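Local coordinates for ABC transporter, substrate binding protein (Polyamine) (Agrobacterium tumefaciens, PDB 4EUO), which binds gamma-aminobutyrate selectively and probably delivers it, as a periplasmic substrate-binding protein, to an ABC transporter, at residues D2-S6 and A239-F243; A19-K23 and Q251-M256; A146-V152 and R164-L169. All blocks are in the same frame, centred on the assembly; numbering follows the deposited sequence.

Interaction 1: D2-S6 and A239-F243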
loop_
_atom_site.group_PDB
_atom_site.type_symbol
_atom_site.label_atom_id
_atom_site.label_comp_id
_atom_site.label_asym_id
_atom_site.label_seq_id
_atom_site.Cartn_x
_atom_site.Cartn_y
_atom_site.Cartn_z
ATOM N N ASP A 2 -8.104 2.120 25.846
ATOM C CA ASP A 2 -8.442 2.171 24.427
ATOM C C ASP A 2 -7.320 1.598 23.585
ATOM O O ASP A 2 -6.148 1.727 23.961
ATOM C CB ASP A 2 -8.679 3.611 23.998
ATOM C CG ASP A 2 -9.773 4.305 24.783
ATOM O OD1 ASP A 2 -10.779 3.645 25.102
ATOM O OD2 ASP A 2 -9.633 5.514 25.046
ATOM N N LEU A 3 -7.665 1.037 22.422
ATOM C CA LEU A 3 -6.653 0.516 21.502
ATOM C C LEU A 3 -6.429 1.572 20.432
ATOM O O LEU A 3 -7.395 2.166 19.966
ATOM C CB LEU A 3 -7.179 -0.779 20.866
ATOM C CG LEU A 3 -6.220 -1.468 19.929
ATOM C CD1 LEU A 3 -5.621 -2.657 20.571
ATOM C CD2 LEU A 3 -6.913 -1.852 18.634
ATOM N N VAL A 4 -5.162 1.785 20.020
ATOM C CA VAL A 4 -4.849 2.762 18.991
ATOM C C VAL A 4 -4.408 2.041 17.701
ATOM O O VAL A 4 -3.486 1.224 17.732
ATOM C CB VAL A 4 -3.770 3.755 19.445
ATOM C CG1 VAL A 4 -3.408 4.713 18.316
ATOM C CG2 VAL A 4 -4.217 4.542 20.690
ATOM N N PHE A 5 -5.088 2.372 16.607
ATOM C CA PHE A 5 -4.800 1.850 15.270
ATOM C C PHE A 5 -4.204 2.923 14.410
ATOM O O PHE A 5 -4.792 3.987 14.281
ATOM C CB PHE A 5 -6.091 1.283 14.656
ATOM C CG PHE A 5 -5.941 0.820 13.221
ATOM C CD1 PHE A 5 -5.160 -0.280 12.907
ATOM C CD2 PHE A 5 -6.559 1.502 12.191
ATOM C CE1 PHE A 5 -5.020 -0.708 11.582
ATOM C CE2 PHE A 5 -6.409 1.070 10.863
ATOM C CZ PHE A 5 -5.663 -0.040 10.583
ATOM N N SER A 6 -3.001 2.658 13.861
ATOM C CA SER A 6 -2.331 3.602 12.971
ATOM C C SER A 6 -2.388 3.103 11.544
ATOM O O SER A 6 -2.084 1.938 11.277
ATOM C CB SER A 6 -0.867 3.763 13.365
ATOM O OG SER A 6 -0.167 4.583 12.438
ATOM N N ALA A 239 -5.250 -7.167 23.400
ATOM C CA ALA A 239 -6.273 -6.448 22.652
ATOM C C ALA A 239 -5.829 -6.271 21.185
ATOM O O ALA A 239 -6.658 -6.398 20.284
ATOM C CB ALA A 239 -6.549 -5.091 23.284
ATOM N N ALA A 240 -4.516 -6.044 20.963
ATOM C CA ALA A 240 -3.967 -5.870 19.606
ATOM C C ALA A 240 -4.136 -7.151 18.803
ATOM O O ALA A 240 -4.550 -7.098 17.627
ATOM C CB ALA A 240 -2.503 -5.483 19.694
ATOM N N MET A 241 -3.863 -8.309 19.434
ATOM C CA MET A 241 -4.026 -9.586 18.752
ATOM C C MET A 241 -5.481 -9.843 18.409
ATOM O O MET A 241 -5.773 -10.311 17.298
ATOM C CB MET A 241 -3.452 -10.749 19.588
ATOM C CG MET A 241 -2.018 -10.587 19.981
ATOM S SD MET A 241 -0.921 -10.376 18.540
ATOM C CE MET A 241 0.528 -9.692 19.380
ATOM N N LYS A 242 -6.411 -9.488 19.315
ATOM C CA LYS A 242 -7.836 -9.626 19.041
ATOM C C LYS A 242 -8.277 -8.711 17.911
ATOM O O LYS A 242 -9.141 -9.073 17.093
ATOM C CB LYS A 242 -8.672 -9.362 20.312
ATOM C CG LYS A 242 -8.536 -10.460 21.364
ATOM C CD LYS A 242 -9.306 -10.078 22.621
ATOM C CE LYS A 242 -9.104 -11.088 23.724
ATOM N NZ LYS A 242 -9.736 -10.634 24.988
ATOM N N PHE A 243 -7.670 -7.501 17.841
ATOM C CA PHE A 243 -8.036 -6.570 16.791
ATOM C C PHE A 243 -7.585 -7.117 15.434
ATOM O O PHE A 243 -8.367 -7.047 14.469
ATOM C CB PHE A 243 -7.410 -5.190 17.060
ATOM C CG PHE A 243 -7.786 -4.172 16.005
ATOM C CD1 PHE A 243 -8.967 -3.455 16.097
ATOM C CD2 PHE A 243 -7.005 -4.006 14.865
ATOM C CE1 PHE A 243 -9.334 -2.537 15.109
ATOM C CE2 PHE A 243 -7.369 -3.087 13.875
ATOM C CZ PHE A 243 -8.542 -2.384 13.979
#

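Interaction 2: A19-K23 and Q251-M256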
loop_
_atom_site.group_PDB
_atom_site.type_symbol
_atom_site.label_atom_id
_atom_site.label_comp_id
_atom_site.label_asym_id
_atom_site.label_seq_id
_atom_site.Cartn_x
_atom_site.Cartn_y
_atom_site.Cartn_z
ATOM N N ALA A 19 -15.064 -0.116 8.528
ATOM C CA ALA A 19 -15.151 -1.571 8.395
ATOM C C ALA A 19 -14.807 -2.361 9.642
ATOM O O ALA A 19 -15.292 -3.482 9.800
ATOM C CB ALA A 19 -14.282 -2.047 7.240
ATOM N N TRP A 20 -13.908 -1.834 10.505
ATOM C CA TRP A 20 -13.351 -2.588 11.633
ATOM C C TRP A 20 -13.647 -2.072 13.018
ATOM O O TRP A 20 -13.706 -2.876 13.951
ATOM C CB TRP A 20 -11.812 -2.684 11.446
ATOM C CG TRP A 20 -11.368 -3.357 10.173
ATOM C CD1 TRP A 20 -12.124 -4.159 9.350
ATOM C CD2 TRP A 20 -10.054 -3.310 9.589
ATOM N NE1 TRP A 20 -11.367 -4.596 8.286
ATOM C CE2 TRP A 20 -10.082 -4.108 8.421
ATOM C CE3 TRP A 20 -8.849 -2.665 9.937
ATOM C CZ2 TRP A 20 -8.959 -4.281 7.605
ATOM C CZ3 TRP A 20 -7.736 -2.864 9.142
ATOM C CH2 TRP A 20 -7.801 -3.641 7.980
ATOM N N ALA A 21 -13.683 -0.751 13.219
ATOM C CA ALA A 21 -13.756 -0.214 14.576
ATOM C C ALA A 21 -14.943 -0.575 15.409
ATOM O O ALA A 21 -14.751 -1.074 16.524
ATOM C CB ALA A 21 -13.503 1.279 14.590
ATOM N N GLU A 22 -16.168 -0.457 14.863
ATOM C CA GLU A 22 -17.348 -0.844 15.637
ATOM C C GLU A 22 -17.446 -2.326 15.842
ATOM O O GLU A 22 -17.857 -2.759 16.923
ATOM C CB GLU A 22 -18.617 -0.289 15.054
ATOM C CG GLU A 22 -18.799 1.146 15.492
ATOM C CD GLU A 22 -20.127 1.762 15.118
ATOM O OE1 GLU A 22 -20.708 2.465 15.973
ATOM O OE2 GLU A 22 -20.599 1.527 13.986
ATOM N N LYS A 23 -17.059 -3.129 14.843
ATOM C CA LYS A 23 -17.076 -4.580 14.988
ATOM C C LYS A 23 -16.212 -4.974 16.191
ATOM O O LYS A 23 -16.641 -5.805 16.999
ATOM C CB LYS A 23 -16.527 -5.263 13.719
ATOM C CG LYS A 23 -17.529 -5.410 12.578
ATOM C CD LYS A 23 -16.864 -6.088 11.366
ATOM C CE LYS A 23 -17.703 -6.086 10.111
ATOM N NZ LYS A 23 -17.848 -4.701 9.512
ATOM N N GLN A 251 -15.888 -11.209 7.056
ATOM C CA GLN A 251 -16.796 -10.090 6.840
ATOM C C GLN A 251 -16.078 -8.744 6.940
ATOM O O GLN A 251 -16.329 -7.871 6.117
ATOM C CB GLN A 251 -18.016 -10.139 7.798
ATOM C CG GLN A 251 -19.150 -9.199 7.391
ATOM C CD GLN A 251 -19.795 -9.525 6.067
ATOM O OE1 GLN A 251 -20.384 -10.600 5.871
ATOM N NE2 GLN A 251 -19.740 -8.584 5.145
ATOM N N ALA A 252 -15.203 -8.587 7.948
ATOM C CA ALA A 252 -14.416 -7.368 8.149
ATOM C C ALA A 252 -13.559 -7.082 6.903
ATOM O O ALA A 252 -13.502 -5.928 6.471
ATOM C CB ALA A 252 -13.539 -7.517 9.376
ATOM N N GLN A 253 -12.971 -8.125 6.297
ATOM C CA GLN A 253 -12.155 -7.928 5.096
ATOM C C GLN A 253 -13.029 -7.578 3.881
ATOM O O GLN A 253 -12.675 -6.722 3.045
ATOM C CB GLN A 253 -11.323 -9.163 4.824
ATOM C CG GLN A 253 -10.079 -9.230 5.694
ATOM C CD GLN A 253 -9.019 -8.281 5.166
ATOM O OE1 GLN A 253 -8.742 -8.288 3.968
ATOM N NE2 GLN A 253 -8.411 -7.455 6.041
ATOM N N ALA A 254 -14.194 -8.255 3.750
ATOM C CA ALA A 254 -15.091 -7.929 2.650
ATOM C C ALA A 254 -15.556 -6.475 2.799
ATOM O O ALA A 254 -15.635 -5.765 1.813
ATOM C CB ALA A 254 -16.306 -8.873 2.679
ATOM N N ASP A 255 -15.866 -6.030 4.023
ATOM C CA ASP A 255 -16.319 -4.649 4.213
ATOM C C ASP A 255 -15.225 -3.637 3.925
ATOM O O ASP A 255 -15.504 -2.625 3.295
ATOM C CB ASP A 255 -16.899 -4.455 5.628
ATOM C CG ASP A 255 -18.183 -5.261 5.882
ATOM O OD1 ASP A 255 -18.746 -5.813 4.906
ATOM O OD2 ASP A 255 -18.540 -5.420 7.046
ATOM N N MET A 256 -13.977 -3.945 4.283
ATOM C CA MET A 256 -12.844 -3.060 3.975
ATOM C C MET A 256 -12.722 -2.973 2.443
ATOM O O MET A 256 -12.556 -1.893 1.877
ATOM C CB MET A 256 -11.587 -3.654 4.614
ATOM C CG MET A 256 -10.275 -2.926 4.261
ATOM S SD MET A 256 -9.604 -3.398 2.634
ATOM C CE MET A 256 -9.418 -5.176 2.832
#

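Interaction 3: A146-V152 and R164-L169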
loop_
_atom_site.group_PDB
_atom_site.type_symbol
_atom_site.label_atom_id
_atom_site.label_comp_id
_atom_site.label_asym_id
_atom_site.label_seq_id
_atom_site.Cartn_x
_atom_site.Cartn_y
_atom_site.Cartn_z
ATOM N N ALA A 146 9.830 1.860 -13.577
ATOM C CA ALA A 146 10.882 2.385 -14.460
ATOM C C ALA A 146 11.470 1.243 -15.309
ATOM O O ALA A 146 11.692 1.422 -16.520
ATOM C CB ALA A 146 11.974 3.018 -13.609
ATOM N N LEU A 147 11.694 0.077 -14.714
ATOM C CA LEU A 147 12.266 -1.045 -15.438
ATOM C C LEU A 147 11.288 -1.548 -16.481
ATOM O O LEU A 147 11.708 -1.826 -17.623
ATOM C CB LEU A 147 12.680 -2.142 -14.448
ATOM C CG LEU A 147 13.901 -1.792 -13.599
ATOM C CD1 LEU A 147 13.979 -2.660 -12.365
ATOM C CD2 LEU A 147 15.204 -1.863 -14.423
ATOM N N LEU A 148 10.000 -1.642 -16.138
ATOM C CA LEU A 148 8.980 -2.055 -17.113
ATOM C C LEU A 148 8.894 -1.055 -18.236
ATOM O O LEU A 148 8.796 -1.473 -19.401
ATOM C CB LEU A 148 7.614 -2.198 -16.457
ATOM C CG LEU A 148 7.505 -3.304 -15.394
ATOM C CD1 LEU A 148 6.291 -3.068 -14.498
ATOM C CD2 LEU A 148 7.469 -4.694 -16.023
ATOM N N ALA A 149 8.944 0.238 -17.933
ATOM C CA ALA A 149 8.899 1.290 -18.953
ATOM C C ALA A 149 10.115 1.184 -19.859
ATOM O O ALA A 149 10.023 1.574 -21.039
ATOM C CB ALA A 149 8.887 2.641 -18.282
ATOM N N ASP A 150 11.242 0.660 -19.337
ATOM C CA ASP A 150 12.494 0.488 -20.076
ATOM C C ASP A 150 12.564 -0.865 -20.800
ATOM O O ASP A 150 13.635 -1.224 -21.294
ATOM C CB ASP A 150 13.711 0.702 -19.179
ATOM C CG ASP A 150 14.975 1.023 -19.938
ATOM O OD1 ASP A 150 14.900 1.832 -20.907
ATOM O OD2 ASP A 150 16.040 0.557 -19.510
ATOM N N GLY A 151 11.471 -1.607 -20.831
ATOM C CA GLY A 151 11.403 -2.833 -21.613
ATOM C C GLY A 151 11.676 -4.132 -20.889
ATOM O O GLY A 151 11.609 -5.187 -21.525
ATOM N N VAL A 152 11.983 -4.099 -19.554
ATOM C CA VAL A 152 12.160 -5.339 -18.771
ATOM C C VAL A 152 10.815 -6.053 -18.691
ATOM O O VAL A 152 9.801 -5.415 -18.401
ATOM C CB VAL A 152 12.710 -5.050 -17.344
ATOM C CG1 VAL A 152 12.841 -6.340 -16.516
ATOM C CG2 VAL A 152 14.047 -4.345 -17.416
ATOM N N ARG A 164 19.991 0.593 -13.922
ATOM C CA ARG A 164 19.151 0.755 -15.095
ATOM C C ARG A 164 17.874 1.539 -14.725
ATOM O O ARG A 164 17.440 2.415 -15.471
ATOM C CB ARG A 164 18.804 -0.618 -15.658
ATOM C CG ARG A 164 17.913 -0.588 -16.870
ATOM C CD ARG A 164 17.722 -1.985 -17.407
ATOM N NE ARG A 164 16.842 -1.976 -18.569
ATOM C CZ ARG A 164 16.645 -3.036 -19.359
ATOM N NH1 ARG A 164 17.232 -4.198 -19.084
ATOM N NH2 ARG A 164 15.860 -2.940 -20.425
ATOM N N ALA A 165 17.260 1.213 -13.572
ATOM C CA ALA A 165 16.064 1.913 -13.131
ATOM C C ALA A 165 16.351 3.388 -12.914
ATOM O O ALA A 165 15.557 4.232 -13.348
ATOM C CB ALA A 165 15.529 1.294 -11.850
ATOM N N PHE A 166 17.471 3.717 -12.261
ATOM C CA PHE A 166 17.793 5.116 -11.995
ATOM C C PHE A 166 18.107 5.873 -13.284
ATOM O O PHE A 166 17.705 7.035 -13.425
ATOM C CB PHE A 166 18.968 5.196 -11.007
ATOM C CG PHE A 166 18.683 4.684 -9.610
ATOM C CD1 PHE A 166 17.472 4.954 -8.980
ATOM C CD2 PHE A 166 19.644 3.976 -8.901
ATOM C CE1 PHE A 166 17.218 4.477 -7.673
ATOM C CE2 PHE A 166 19.399 3.526 -7.596
ATOM C CZ PHE A 166 18.173 3.752 -7.006
ATOM N N LYS A 167 18.777 5.202 -14.257
ATOM C CA LYS A 167 19.008 5.875 -15.550
ATOM C C LYS A 167 17.686 6.185 -16.244
ATOM O O LYS A 167 17.534 7.265 -16.816
ATOM C CB LYS A 167 19.882 5.007 -16.467
ATOM C CG LYS A 167 21.337 5.029 -16.027
ATOM C CD LYS A 167 22.243 4.185 -16.920
ATOM C CE LYS A 167 23.694 4.297 -16.516
ATOM N NZ LYS A 167 24.561 3.392 -17.322
ATOM N N LYS A 168 16.707 5.268 -16.167
ATOM C CA LYS A 168 15.406 5.499 -16.774
ATOM C C LYS A 168 14.664 6.636 -16.028
ATOM O O LYS A 168 14.073 7.517 -16.652
ATOM C CB LYS A 168 14.567 4.206 -16.778
ATOM C CG LYS A 168 13.195 4.338 -17.480
ATOM C CD LYS A 168 13.290 4.795 -18.954
ATOM C CE LYS A 168 11.974 4.545 -19.610
ATOM N NZ LYS A 168 11.954 5.072 -21.001
ATOM N N LEU A 169 14.703 6.626 -14.696
ATOM C CA LEU A 169 14.094 7.714 -13.916
ATOM C C LEU A 169 14.753 9.069 -14.208
ATOM O O LEU A 169 14.064 10.074 -14.269
ATOM C CB LEU A 169 14.139 7.421 -12.411
ATOM C CG LEU A 169 13.120 6.371 -11.994
ATOM C CD1 LEU A 169 13.583 5.668 -10.711
ATOM C CD2 LEU A 169 11.734 6.998 -11.826
HETATM O O HOH W 1 17.655 2.568 -18.336
HETATM O O HOH W 2 13.534 3.442 -22.414
#

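Interaction 1: D2-S6 and A239-F243
Phe243 reaches from helix 237-247 to strand 3-6 and meets both of the strand's inward side chains, Leu3 near its root and Phe5 at its far end. With CG anti to the backbone N (chi1 -179°), the phenyl group is carried off the helix toward the strand. Its CB already touches Leu3 CD2, at 3.7 Å. One bond further, Phe243 CG lies 3.6 Å from the same methyl, which also rests against CD1, so one branch of Leu3 touches the root of the ring obliquely. Beyond it, Phe243 CE2 comes within 3.7 Å of Phe5 CD1, and CZ sits over one face of the Phe5 ring, displaced toward its rim. The two rings are obliquely inclined at 39°, centroids 5.4 Å apart. Leu3 uses its other branch on the preceding turn of the helix: CD1 packs 3.8 Å from Ala239 CB and 3.6 Å from Ala240 N. No hydrogen bond crosses this apolar, buried contact. Phe24 adds an edge-to-face partner to Phe243, while strand 3-6 pairs in parallel with strands 32-35 and 56-60. The arrangement is a helix packed on the parallel part of a mixed sheet, as in alpha/beta lobes of periplasmic binding proteins.

Interaction 2: A19-K23 and Q251-M256
Gln251 lies near Lys23 but acts chiefly on its own helix, its NE2 bonding to Asp255 OD1 at 3.0 Å, almost in the amide plane. The next residue, Ala252, presents its methyl to Trp20, CB to CD1 3.6 Å, and its carbonyl O to the indole edge. There Trp20 NE1 makes a weak hydrogen bond to Ala252 O, 3.1 Å long and bent to 145°; this oxygen also receives the helical bond from Met256 N. Gln253 starts away from the partner helix, yet its folded chain brings NE2 to 3.6 Å from Trp20 CZ2; the amide is held elsewhere, OE1 by Val265 N and NE2 by Ser98 O and Ala247 O. Segments 19-23 and 251-256, on helices 10-28 and 250-260, run roughly antiparallel (142°), their axes approaching to 9.7 Å, and pack in a lobe of the periplasmic binding protein fold. Asp255 offers the anti lone pair of OD2 to Lys23 NZ in a salt bridge of 2.7 Å. The lysine is bent at its last torsion (chi4 70°), which turns NZ back to Ala19 O as well. Met256 N lies 3.5 Å from Ala19 CB, and its side chain runs alongside Trp20, CB near NE1 and CG near CZ2.

Interaction 3: A146-V152 and R164-L169
The guanidinium of Arg164 has Val152 CG2 over the centre of one face, 3.5 Å above the plane, and the carboxylate of Asp150 at its edge. The carboxylate plane stands almost perpendicular to it, at 89°. Arg164 grips Asp150 side-on: NE bonds to OD2 at 2.8 Å in a salt bridge, and NH2 reaches the backbone O at 2.9 Å from above the carbonyl plane. A chain extended from CG to NE carries the group there, passing Leu147 CD2 on the way. Asp150 is the first residue beyond helix 142-149, which closes in a Schellman motif with Gly151 at positive phi as the C-prime residue; Val152 N bonds to Leu147 O and Gly151 N to Leu148 O. The arginine of helix 162-170 thus clasps the end of the preceding helix, where its charge probably complements the helix dipole. Deeper in, Ala146 CB packs against Ala165 O and Leu169 CG, and Leu147 CG lies 3.9 Å from Ala165 CB. Lys168, bent at chi2 (58°), lays CG 3.4 Å from Ala146 O and CE beside Ala149. Its NZ reaches Asp150 OD1 through one water, and a second water joins OD2 to Arg164 O.

Overall arrangement
From the N terminus, strand 3-6 leads directly into helix 10-28, and much later helix 237-247 is followed by helix 250-260. Interaction 1 joins the first member of each pair and interaction 2 the second, so the two long loops they close cross along the chain. They touch in space through Trp20, which packs on both Phe5 and Phe243, and together bind the chain's start to its later helices on one side of the molecule. Interaction 3 closes a short loop of its own between helices 142-149 and 162-170, lying within both long loops. It sits across the chain's centre, its centre about 41 Å from that of interaction 1 and 39 Å from that of interaction 2.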